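Local coordinates for nitrate transport protein (Parabacteroides distasonis, PDB 3HN0) that probably captures a small solute, perhaps nitrate, on the outer side of the cytoplasmic membrane and delivers it to an ABC transporter, at residues 75-80 / 185-190; 98-103 / 124-129; 113-118 / 168-173; 153-158 / 234-239. All blocks are in the same frame, centred on the assembly; numbering follows the deposited sequence.

Interaction 1 of 4, residues 75-80 / 185-190; sequences IKLAGC and AVVYTP
Three groups converge on the carbonyl oxygen Lys76 O. Tyr188 N donates a hydrogen bond to it at 3.0 Å, the CA-H of Val187 approaches with CA 3.2 Å from Lys76 O, and the ring atom Tyr188 CD1 lies 3.4 Å from it. The contact is an antiparallel pairing of strands 76-82 and 184-188, neighbours in the large mixed sheet of a two-lobed fold like that of periplasmic binding proteins, and a classic beta bulge interrupts it. The evidence for the bulge is twofold. Leu77 and Val187 form a non-hydrogen-bonded pair, but beyond them both Ala78 and Gly79 face Val186: Ala78 N donates to Val186 O at 2.8 Å, and Val186 N donates to Gly79 O at 2.9 Å. The backbone of Ala78 is also nearly helical (phi -77°, psi -51°), as expected at the first position of such a bulge. On the face bearing Tyr188, chi1 of 66° sets CG of that residue between the backbone N and the carbonyl carbon; the ring beyond it meets Ala78 N at its edge, in plane. Its hydroxyl bonds to Glu193, and Lys76 NZ reaches Gly277 O. Helix 196-212 packs on this face, against Ala78 and Tyr188. The face bearing Leu77 and Val187 is apolar and lies under helix 62-70, which supplies Met62 and Ala65. There Ile75 CD1 comes to 4.1 Å from Val187 CB, and Leu77 CD1 closes to 3.5 Å on Ala185 CB.

Interaction 2 of 4, residues 98-103 / 124-129; sequences ALYVFG and PLNYAF
Leu99 uses both backbone polar atoms across this contact: its N donates to Pro124 O at 2.8 Å, and its O accepts from Asn126 N, which stands 36° above the plane of that carbonyl. Asn126 O in turn takes a longer bond, 3.1 Å, from Val101 N, so three bonds knit the short parallel strands together. The backbone of Tyr100 turns the other way and bonds to Arg146 and Val148. The side-chain amide of Asn126 is accounted for on its oxygen: OD1 accepts from Ala128 N at 2.8 Å, closing an Asx turn that bends the chain after the strand. Its CG is anti to the backbone N (chi1 -169°), which puts it beside the Tyr100 ring; the amide plane lies 17° from that of the ring, and Asn126 CB stands over the ring centre, 3.7 Å above the plane. Tyr100 OH and Asn126 ND2 come within 3.4 Å, but the angle is too poor for a hydrogen bond. Tyr100 CD2 also meets Phe129 CD2 at 3.6 Å, and the two rings are set obliquely. An alanine in place of Tyr100 would probably leave the Asn126 amide without the flat surface it stacks on and open a gap beside Phe129. On the other side of the pair, Leu125 CD2 touches both Leu99 CD2 and Val101 CG2, at 3.8 and 3.7 Å respectively. Tyr127 runs alongside Val101, and its hydroxyl bonds to Asp109 on helix 107-119. Because that helix connects the two adjacent parallel strands, the whole is a beta-alpha-beta unit.

Interaction 3 of 4, residues 113-118 / 168-173; sequences RYYLGR and ADLNHL
The ring of Tyr115 takes Leu170 CD1 on one face, 3.7 Å above the plane and over its centre, only 6° off the ring normal. The Tyr114 ring is met instead at its edge: Leu173 O lies in the ring plane, and the hydroxyl Tyr114 OH donates to it at 2.7 Å. The guanidinium of Arg118 is likewise approached at its edge, with His172 O 2.7 Å from NH1. These groups pack helix 107-119 against the last residues of strand 165-169 and the Asx turn that follows, in which Asp169 OD1 accepts from Asn171 N. Tyr114 and Tyr115 both hold CG anti to the backbone N (chi1 170° for Tyr114); the Tyr115 ring meets Ala168 and Leu170, that of Tyr114 the carbonyl of Leu173. Tyr115 CZ lies 3.6 Å from Ala168 CB, so one ring touches both Ala168 on the strand and Leu170 within the turn. Substituting an alanine for Tyr115 would probably uncover Leu170 CD1 and Ala168 CB and leave a gap between helix and strand. Arg118 NH1 adds a weak bond to Leu173 O at 3.2 Å, giving that carbonyl two donors from the helix. Helix 251-264 closes over Tyr114 and Leu173 through Leu260, and Leu173 also packs on Asp41 of the second subunit. The turn itself is braced by the Asp169 carboxylate: OD1 takes a second bond from Asn171 ND2, while His172 NE2 donates to Asp169 OD2 at 3.0 Å from above the carboxylate plane.

Interaction 4 of 4, residues 153-158 / 234-239; sequences FLSIAL and PKSIER
Ser155 OG and Ser236 OG meet at 2.5 Å, a short hydrogen bond in which Ser236 is the donor, and here the two helices are most tightly joined. The CA atoms of these serines are also the nearest across the pair, 6.2 Å apart. Ser155 OG has two more partners: a weak bond from Arg239 NH2 at 3.0 Å, bent to 126° at the hydrogen, and Glu151 OE1 just before helix 153-160. Ser236 OG is bonded to Thr233 N as well. Away from this polar knot the fit is looser. The axes of the two segments come no closer than 10.0 Å and cross at 137°, and of the 190 Å² buried between them Arg239 gives the largest single share. Its side chain bends at chi3 (-72°), which turns NE out of line with the extended part of the chain. Leu158 CD1 stands 3.7 Å above one guanidinium face, offset toward the rim, and Leu154 CD2 comes obliquely to 3.5 Å from Arg239 NE. On the opposite face, the carbonyl of Lys235 lies over the centre of the group. Lys235 and Glu238 are exposed to solvent and touch nothing on segment 153-158, whereas Ile166 of strand 165-169 packs on the buried side against Leu154, Leu158 and Arg239. Glu151 is the common partner: it receives a salt bridge from Arg239 NE and a bond from Ser155 OG. A carboxylate and a guanidinium paired inside a buried contact would probably favour each other's charged forms, while the serine hydroxyls relay hydrogen bonds from one helix to the other.

In the fold
From the N terminus, residues 75-80 open the longest-lasting loop, which interaction 1 closes only at 185-190, inside the large mixed sheet. Interactions 2 and 3 are both nested within it. Interaction 2 closes at 124-129, after the connecting helix 107-119; interaction 3 starts on that helix, so it crosses interaction 2, and ends at 168-173, where strand 165-169 runs out. These two touch where Leu125 packs on Arg113 and Leu116. Interaction 4 begins at 153-158, after interaction 2 has closed, and ends at 234-239. It crosses interactions 1 and 3, linking the region of the three-stranded sheet to the helix just before strand 242-246. Interactions 1 and 2 have centres about 31 Å apart.

Interaction 1 of 4, residues 75-80 / 185-190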
# COMPACT_ATOMS: atom_id res chain seq x y z
N ILE A 75 -6.96 -23.56 13.86
CA ILE A 75 -6.77 -22.14 14.03
C ILE A 75 -7.45 -21.43 12.88
O ILE A 75 -7.70 -22.02 11.83
CB ILE A 75 -5.26 -21.74 14.07
CG1 ILE A 75 -4.51 -22.22 12.80
CG2 ILE A 75 -4.58 -22.27 15.36
CD1 ILE A 75 -3.20 -21.56 12.55
N LYS A 76 -7.73 -20.15 13.08
CA LYS A 76 -8.16 -19.28 12.02
C LYS A 76 -7.35 -18.00 12.12
O LYS A 76 -6.78 -17.64 13.19
CB LYS A 76 -9.66 -18.94 12.09
CG LYS A 76 -10.55 -20.17 11.92
CD LYS A 76 -11.99 -19.84 11.65
CE LYS A 76 -12.85 -21.10 11.52
NZ LYS A 76 -12.34 -22.07 10.46
N LEU A 77 -7.34 -17.29 11.02
CA LEU A 77 -6.65 -16.03 10.95
C LEU A 77 -7.55 -14.87 11.40
O LEU A 77 -8.57 -14.62 10.79
CB LEU A 77 -6.20 -15.75 9.53
CG LEU A 77 -5.53 -14.41 9.30
CD1 LEU A 77 -4.14 -14.33 9.97
CD2 LEU A 77 -5.39 -14.15 7.80
N ALA A 78 -7.14 -14.13 12.44
CA ALA A 78 -7.85 -12.90 12.80
C ALA A 78 -7.49 -11.76 11.87
O ALA A 78 -8.38 -11.08 11.35
CB ALA A 78 -7.60 -12.50 14.30
N GLY A 79 -6.19 -11.52 11.68
CA GLY A 79 -5.74 -10.39 10.92
C GLY A 79 -4.26 -10.18 11.06
O GLY A 79 -3.55 -11.07 11.54
N CYS A 80 -3.81 -9.00 10.65
CA CYS A 80 -2.37 -8.67 10.61
C CYS A 80 -2.13 -7.31 11.25
O CYS A 80 -2.80 -6.35 10.87
CB CYS A 80 -1.88 -8.72 9.19
SG CYS A 80 -0.13 -8.19 9.03
N ALA A 185 0.71 -12.92 10.97
CA ALA A 185 -0.60 -13.42 11.30
C ALA A 185 -0.83 -13.40 12.79
O ALA A 185 0.03 -13.85 13.59
CB ALA A 185 -0.79 -14.88 10.84
N VAL A 186 -2.01 -12.91 13.15
CA VAL A 186 -2.58 -13.18 14.47
C VAL A 186 -3.56 -14.30 14.26
O VAL A 186 -4.58 -14.11 13.57
CB VAL A 186 -3.27 -11.95 15.08
CG1 VAL A 186 -3.89 -12.29 16.44
CG2 VAL A 186 -2.31 -10.75 15.19
N VAL A 187 -3.32 -15.44 14.90
CA VAL A 187 -4.21 -16.60 14.78
C VAL A 187 -4.83 -16.94 16.13
O VAL A 187 -4.28 -16.57 17.17
CB VAL A 187 -3.46 -17.83 14.21
CG1 VAL A 187 -2.85 -17.45 12.81
CG2 VAL A 187 -2.43 -18.42 15.20
N TYR A 188 -5.98 -17.63 16.10
CA TYR A 188 -6.71 -17.93 17.30
C TYR A 188 -7.34 -19.30 17.21
O TYR A 188 -7.61 -19.83 16.11
CB TYR A 188 -7.76 -16.84 17.58
CG TYR A 188 -8.87 -16.72 16.60
CD1 TYR A 188 -8.74 -15.97 15.44
CD2 TYR A 188 -10.08 -17.42 16.79
CE1 TYR A 188 -9.73 -15.89 14.53
CE2 TYR A 188 -11.08 -17.31 15.88
CZ TYR A 188 -10.94 -16.53 14.76
OH TYR A 188 -11.96 -16.45 13.80
N THR A 189 -7.61 -19.84 18.38
CA THR A 189 -8.18 -21.18 18.50
C THR A 189 -9.69 -21.07 18.67
O THR A 189 -10.25 -20.01 18.86
CB THR A 189 -7.57 -21.92 19.71
OG1 THR A 189 -7.74 -21.10 20.84
CG2 THR A 189 -6.07 -22.26 19.53
N PRO A 190 -10.41 -22.20 18.54
CA PRO A 190 -11.85 -22.09 18.50
C PRO A 190 -12.56 -21.46 19.70
O PRO A 190 -13.63 -20.86 19.55
CB PRO A 190 -12.28 -23.57 18.35
CG PRO A 190 -11.22 -24.15 17.56
CD PRO A 190 -9.96 -23.53 18.07

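Interaction 2 of 4, residues 98-103 / 124-129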
# COMPACT_ATOMS: atom_id res chain seq x y z
N ALA A 98 27.70 -8.66 -2.41
CA ALA A 98 26.71 -9.69 -2.13
C ALA A 98 25.63 -9.12 -1.21
O ALA A 98 25.95 -8.34 -0.30
CB ALA A 98 27.34 -10.90 -1.48
N LEU A 99 24.38 -9.49 -1.48
CA LEU A 99 23.27 -9.12 -0.64
C LEU A 99 23.02 -10.24 0.34
O LEU A 99 22.68 -11.36 -0.03
CB LEU A 99 22.00 -8.85 -1.48
CG LEU A 99 20.67 -8.62 -0.76
CD1 LEU A 99 20.81 -7.50 0.20
CD2 LEU A 99 19.58 -8.34 -1.83
N TYR A 100 23.20 -9.93 1.62
CA TYR A 100 23.05 -10.94 2.64
C TYR A 100 21.62 -10.99 3.11
O TYR A 100 21.05 -9.95 3.47
CB TYR A 100 23.97 -10.66 3.82
CG TYR A 100 25.40 -11.03 3.56
CD1 TYR A 100 26.20 -10.23 2.77
CD2 TYR A 100 25.95 -12.20 4.09
CE1 TYR A 100 27.56 -10.59 2.51
CE2 TYR A 100 27.26 -12.54 3.87
CZ TYR A 100 28.06 -11.73 3.08
OH TYR A 100 29.37 -12.09 2.84
N VAL A 101 21.08 -12.21 3.14
CA VAL A 101 19.69 -12.47 3.44
C VAL A 101 19.59 -13.51 4.56
O VAL A 101 20.22 -14.57 4.49
CB VAL A 101 18.97 -13.01 2.14
CG1 VAL A 101 17.53 -13.31 2.42
CG2 VAL A 101 19.13 -12.01 0.99
N PHE A 102 18.82 -13.20 5.59
CA PHE A 102 18.56 -14.14 6.65
C PHE A 102 17.29 -14.98 6.30
O PHE A 102 16.57 -14.69 5.36
CB PHE A 102 18.42 -13.40 7.98
CG PHE A 102 17.21 -12.50 8.06
CD1 PHE A 102 17.26 -11.18 7.56
CD2 PHE A 102 16.02 -12.96 8.61
CE1 PHE A 102 16.14 -10.36 7.61
CE2 PHE A 102 14.90 -12.12 8.69
CZ PHE A 102 14.96 -10.83 8.15
N GLY A 103 17.05 -16.04 7.06
CA GLY A 103 15.86 -16.87 6.86
C GLY A 103 15.71 -17.51 5.49
O GLY A 103 14.61 -17.55 4.92
N PRO A 124 24.03 -10.85 -6.11
CA PRO A 124 24.27 -12.20 -5.62
C PRO A 124 23.76 -12.34 -4.18
O PRO A 124 24.09 -11.50 -3.35
CB PRO A 124 25.79 -12.34 -5.65
CG PRO A 124 26.33 -11.05 -6.25
CD PRO A 124 25.26 -10.04 -6.11
N LEU A 125 22.96 -13.36 -3.92
CA LEU A 125 22.42 -13.59 -2.58
C LEU A 125 23.38 -14.42 -1.74
O LEU A 125 23.94 -15.39 -2.21
CB LEU A 125 21.05 -14.23 -2.66
CG LEU A 125 20.03 -13.38 -3.42
CD1 LEU A 125 18.71 -14.14 -3.62
CD2 LEU A 125 19.79 -12.05 -2.69
N ASN A 126 23.63 -14.00 -0.51
CA ASN A 126 24.48 -14.76 0.37
C ASN A 126 23.72 -15.13 1.63
O ASN A 126 23.23 -14.26 2.35
CB ASN A 126 25.72 -13.94 0.69
CG ASN A 126 26.79 -14.76 1.39
OD1 ASN A 126 26.51 -15.57 2.30
ND2 ASN A 126 28.04 -14.54 0.98
N TYR A 127 23.66 -16.43 1.89
CA TYR A 127 22.88 -17.00 2.97
C TYR A 127 23.79 -17.48 4.10
O TYR A 127 23.38 -18.28 4.95
CB TYR A 127 22.02 -18.15 2.43
CG TYR A 127 20.98 -17.75 1.41
CD1 TYR A 127 19.88 -16.96 1.77
CD2 TYR A 127 21.10 -18.15 0.07
CE1 TYR A 127 18.91 -16.58 0.81
CE2 TYR A 127 20.15 -17.80 -0.87
CZ TYR A 127 19.06 -17.01 -0.50
OH TYR A 127 18.13 -16.72 -1.46
N ALA A 128 24.99 -16.93 4.16
CA ALA A 128 25.96 -17.25 5.21
C ALA A 128 25.40 -17.01 6.62
O ALA A 128 25.77 -17.73 7.54
CB ALA A 128 27.27 -16.45 4.99
N PHE A 129 24.52 -16.03 6.78
CA PHE A 129 23.98 -15.70 8.09
C PHE A 129 22.48 -15.97 8.09
O PHE A 129 21.74 -15.34 7.35
CB PHE A 129 24.25 -14.21 8.38
CG PHE A 129 25.74 -13.86 8.45
CD1 PHE A 129 26.57 -14.49 9.37
CD2 PHE A 129 26.29 -12.90 7.62
CE1 PHE A 129 27.93 -14.18 9.44
CE2 PHE A 129 27.64 -12.59 7.67
CZ PHE A 129 28.46 -13.23 8.59

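Interaction 3 of 4, residues 113-118 / 168-173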
# COMPACT_ATOMS: atom_id res chain seq x y z
N ARG A 113 13.90 -11.95 -3.11
CA ARG A 113 14.00 -12.44 -4.48
C ARG A 113 12.94 -11.79 -5.37
O ARG A 113 13.21 -11.39 -6.49
CB ARG A 113 13.92 -13.97 -4.51
CG ARG A 113 15.22 -14.64 -4.03
CD ARG A 113 15.17 -16.12 -4.31
NE ARG A 113 14.71 -16.88 -3.16
CZ ARG A 113 14.00 -18.00 -3.20
NH1 ARG A 113 13.59 -18.50 -4.36
NH2 ARG A 113 13.69 -18.61 -2.06
N TYR A 114 11.73 -11.61 -4.82
CA TYR A 114 10.67 -10.98 -5.58
C TYR A 114 11.01 -9.53 -5.96
O TYR A 114 10.79 -9.07 -7.10
CB TYR A 114 9.37 -11.04 -4.77
CG TYR A 114 8.28 -10.20 -5.39
CD1 TYR A 114 7.65 -10.60 -6.56
CD2 TYR A 114 7.86 -8.97 -4.80
CE1 TYR A 114 6.67 -9.85 -7.15
CE2 TYR A 114 6.86 -8.20 -5.41
CZ TYR A 114 6.27 -8.65 -6.58
OH TYR A 114 5.27 -7.93 -7.21
N TYR A 115 11.49 -8.80 -4.95
CA TYR A 115 11.88 -7.41 -5.14
C TYR A 115 12.99 -7.27 -6.19
O TYR A 115 12.89 -6.44 -7.06
CB TYR A 115 12.36 -6.79 -3.80
CG TYR A 115 12.90 -5.40 -3.97
CD1 TYR A 115 12.05 -4.32 -4.03
CD2 TYR A 115 14.27 -5.18 -4.10
CE1 TYR A 115 12.54 -3.03 -4.22
CE2 TYR A 115 14.76 -3.88 -4.28
CZ TYR A 115 13.88 -2.83 -4.34
OH TYR A 115 14.31 -1.55 -4.53
N LEU A 116 14.00 -8.11 -6.12
CA LEU A 116 15.11 -8.02 -7.06
C LEU A 116 14.62 -8.31 -8.48
O LEU A 116 14.97 -7.59 -9.41
CB LEU A 116 16.23 -8.95 -6.66
CG LEU A 116 16.98 -8.61 -5.35
CD1 LEU A 116 17.99 -9.74 -5.02
CD2 LEU A 116 17.66 -7.25 -5.37
N GLY A 117 13.78 -9.32 -8.63
CA GLY A 117 13.17 -9.60 -9.95
C GLY A 117 12.33 -8.46 -10.50
O GLY A 117 12.46 -8.06 -11.67
N ARG A 118 11.44 -7.94 -9.67
CA ARG A 118 10.56 -6.83 -10.03
C ARG A 118 11.37 -5.58 -10.45
O ARG A 118 11.01 -4.87 -11.39
CB ARG A 118 9.67 -6.50 -8.81
CG ARG A 118 8.89 -5.21 -8.87
CD ARG A 118 8.18 -4.91 -7.53
NE ARG A 118 8.53 -3.58 -7.00
CZ ARG A 118 8.07 -3.06 -5.87
NH1 ARG A 118 7.21 -3.73 -5.12
NH2 ARG A 118 8.46 -1.86 -5.48
N ALA A 168 15.84 0.74 0.10
CA ALA A 168 14.54 0.29 -0.44
C ALA A 168 13.66 -0.27 0.64
O ALA A 168 14.15 -0.82 1.65
CB ALA A 168 14.77 -0.78 -1.54
N ASP A 169 12.36 -0.19 0.40
CA ASP A 169 11.32 -0.76 1.22
C ASP A 169 10.86 -2.00 0.49
O ASP A 169 10.42 -1.89 -0.66
CB ASP A 169 10.26 0.32 1.33
CG ASP A 169 9.01 -0.12 2.09
OD1 ASP A 169 8.73 -1.32 2.17
OD2 ASP A 169 8.28 0.77 2.59
N LEU A 170 10.98 -3.16 1.11
CA LEU A 170 10.68 -4.44 0.46
C LEU A 170 9.32 -5.01 0.82
O LEU A 170 9.05 -6.21 0.63
CB LEU A 170 11.81 -5.46 0.76
CG LEU A 170 12.93 -5.44 -0.27
CD1 LEU A 170 13.46 -4.03 -0.47
CD2 LEU A 170 14.02 -6.42 0.15
N ASN A 171 8.45 -4.15 1.32
CA ASN A 171 7.18 -4.59 1.87
C ASN A 171 5.96 -4.48 0.94
O ASN A 171 4.84 -4.72 1.38
CB ASN A 171 6.86 -3.87 3.19
CG ASN A 171 7.95 -4.06 4.25
OD1 ASN A 171 8.18 -5.16 4.70
ND2 ASN A 171 8.66 -2.98 4.57
N HIS A 172 6.17 -4.14 -0.33
CA HIS A 172 5.04 -3.86 -1.21
C HIS A 172 5.04 -4.72 -2.45
O HIS A 172 6.09 -4.97 -3.05
CB HIS A 172 5.02 -2.38 -1.62
CG HIS A 172 5.13 -1.44 -0.48
ND1 HIS A 172 4.05 -1.03 0.28
CD2 HIS A 172 6.20 -0.78 0.03
CE1 HIS A 172 4.46 -0.19 1.21
NE2 HIS A 172 5.76 -0.03 1.09
N LEU A 173 3.85 -5.12 -2.88
CA LEU A 173 3.71 -5.90 -4.14
C LEU A 173 4.09 -5.05 -5.36
O LEU A 173 4.84 -5.50 -6.23
CB LEU A 173 2.26 -6.41 -4.29
CG LEU A 173 2.07 -7.39 -5.47
CD1 LEU A 173 2.51 -8.78 -5.04
CD2 LEU A 173 0.60 -7.40 -5.96

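Interaction 4 of 4, residues 153-158 / 234-239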
# COMPACT_ATOMS: atom_id res chain seq x y z
N PHE A 153 16.85 -4.79 14.57
CA PHE A 153 18.20 -5.00 14.02
C PHE A 153 18.54 -3.88 13.03
O PHE A 153 19.69 -3.41 12.94
CB PHE A 153 18.23 -6.33 13.29
CG PHE A 153 17.85 -7.46 14.15
CD1 PHE A 153 18.73 -7.91 15.12
CD2 PHE A 153 16.55 -8.07 14.03
CE1 PHE A 153 18.39 -8.98 15.95
CE2 PHE A 153 16.21 -9.12 14.87
CZ PHE A 153 17.13 -9.57 15.85
N LEU A 154 17.55 -3.51 12.25
CA LEU A 154 17.68 -2.40 11.29
C LEU A 154 18.17 -1.13 11.99
O LEU A 154 19.14 -0.50 11.58
CB LEU A 154 16.34 -2.13 10.63
CG LEU A 154 16.22 -1.00 9.59
CD1 LEU A 154 17.29 -1.11 8.51
CD2 LEU A 154 14.77 -0.99 8.94
N SER A 155 17.47 -0.75 13.06
CA SER A 155 17.81 0.45 13.83
C SER A 155 19.21 0.36 14.44
O SER A 155 19.99 1.33 14.43
CB SER A 155 16.78 0.68 14.94
OG SER A 155 15.52 1.03 14.39
N ILE A 156 19.51 -0.81 14.97
CA ILE A 156 20.83 -1.04 15.61
C ILE A 156 21.96 -0.91 14.57
O ILE A 156 23.00 -0.27 14.82
CB ILE A 156 20.86 -2.44 16.27
CG1 ILE A 156 19.88 -2.46 17.45
CG2 ILE A 156 22.31 -2.85 16.68
CD1 ILE A 156 19.60 -3.87 17.95
N ALA A 157 21.77 -1.50 13.39
CA ALA A 157 22.74 -1.43 12.31
C ALA A 157 22.93 0.00 11.84
O ALA A 157 24.05 0.46 11.66
CB ALA A 157 22.28 -2.31 11.12
N LEU A 158 21.82 0.71 11.67
CA LEU A 158 21.86 2.12 11.25
C LEU A 158 22.55 3.03 12.28
O LEU A 158 23.27 3.95 11.90
CB LEU A 158 20.43 2.64 10.95
CG LEU A 158 19.80 2.07 9.67
CD1 LEU A 158 18.32 2.45 9.63
CD2 LEU A 158 20.53 2.55 8.42
N PRO A 234 11.53 6.29 17.92
CA PRO A 234 10.26 6.50 17.21
C PRO A 234 10.35 6.23 15.72
O PRO A 234 9.39 5.74 15.16
CB PRO A 234 9.90 7.95 17.55
CG PRO A 234 10.48 8.11 18.91
CD PRO A 234 11.78 7.38 18.88
N LYS A 235 11.49 6.48 15.08
CA LYS A 235 11.62 6.13 13.65
C LYS A 235 11.53 4.62 13.40
O LYS A 235 10.96 4.19 12.42
CB LYS A 235 12.89 6.69 13.04
CG LYS A 235 12.77 8.18 12.72
CD LYS A 235 13.99 8.65 11.93
CE LYS A 235 14.26 10.15 12.09
NZ LYS A 235 13.07 10.97 11.75
N SER A 236 12.01 3.82 14.35
CA SER A 236 11.92 2.37 14.27
C SER A 236 10.44 1.98 14.25
O SER A 236 10.01 1.17 13.46
CB SER A 236 12.57 1.69 15.49
OG SER A 236 13.85 2.26 15.80
N ILE A 237 9.67 2.57 15.15
CA ILE A 237 8.23 2.27 15.19
C ILE A 237 7.54 2.66 13.89
O ILE A 237 6.79 1.88 13.33
CB ILE A 237 7.58 2.91 16.41
CG1 ILE A 237 8.07 2.15 17.65
CG2 ILE A 237 6.05 2.83 16.30
CD1 ILE A 237 7.39 2.57 18.94
N GLU A 238 7.90 3.84 13.35
CA GLU A 238 7.35 4.28 12.07
C GLU A 238 7.60 3.27 10.96
O GLU A 238 6.69 2.95 10.17
CB GLU A 238 7.88 5.65 11.63
CG GLU A 238 7.33 6.86 12.36
CD GLU A 238 8.21 8.13 12.14
OE1 GLU A 238 8.94 8.26 11.11
OE2 GLU A 238 8.15 9.00 13.03
N ARG A 239 8.84 2.75 10.89
CA ARG A 239 9.17 1.74 9.90
C ARG A 239 8.41 0.41 10.03
O ARG A 239 8.29 -0.33 9.08
CB ARG A 239 10.68 1.48 9.88
CG ARG A 239 11.46 2.67 9.32
CD ARG A 239 12.89 2.31 8.97
NE ARG A 239 13.66 2.10 10.19
CZ ARG A 239 14.49 2.98 10.76
NH1 ARG A 239 14.71 4.21 10.26
NH2 ARG A 239 15.12 2.63 11.85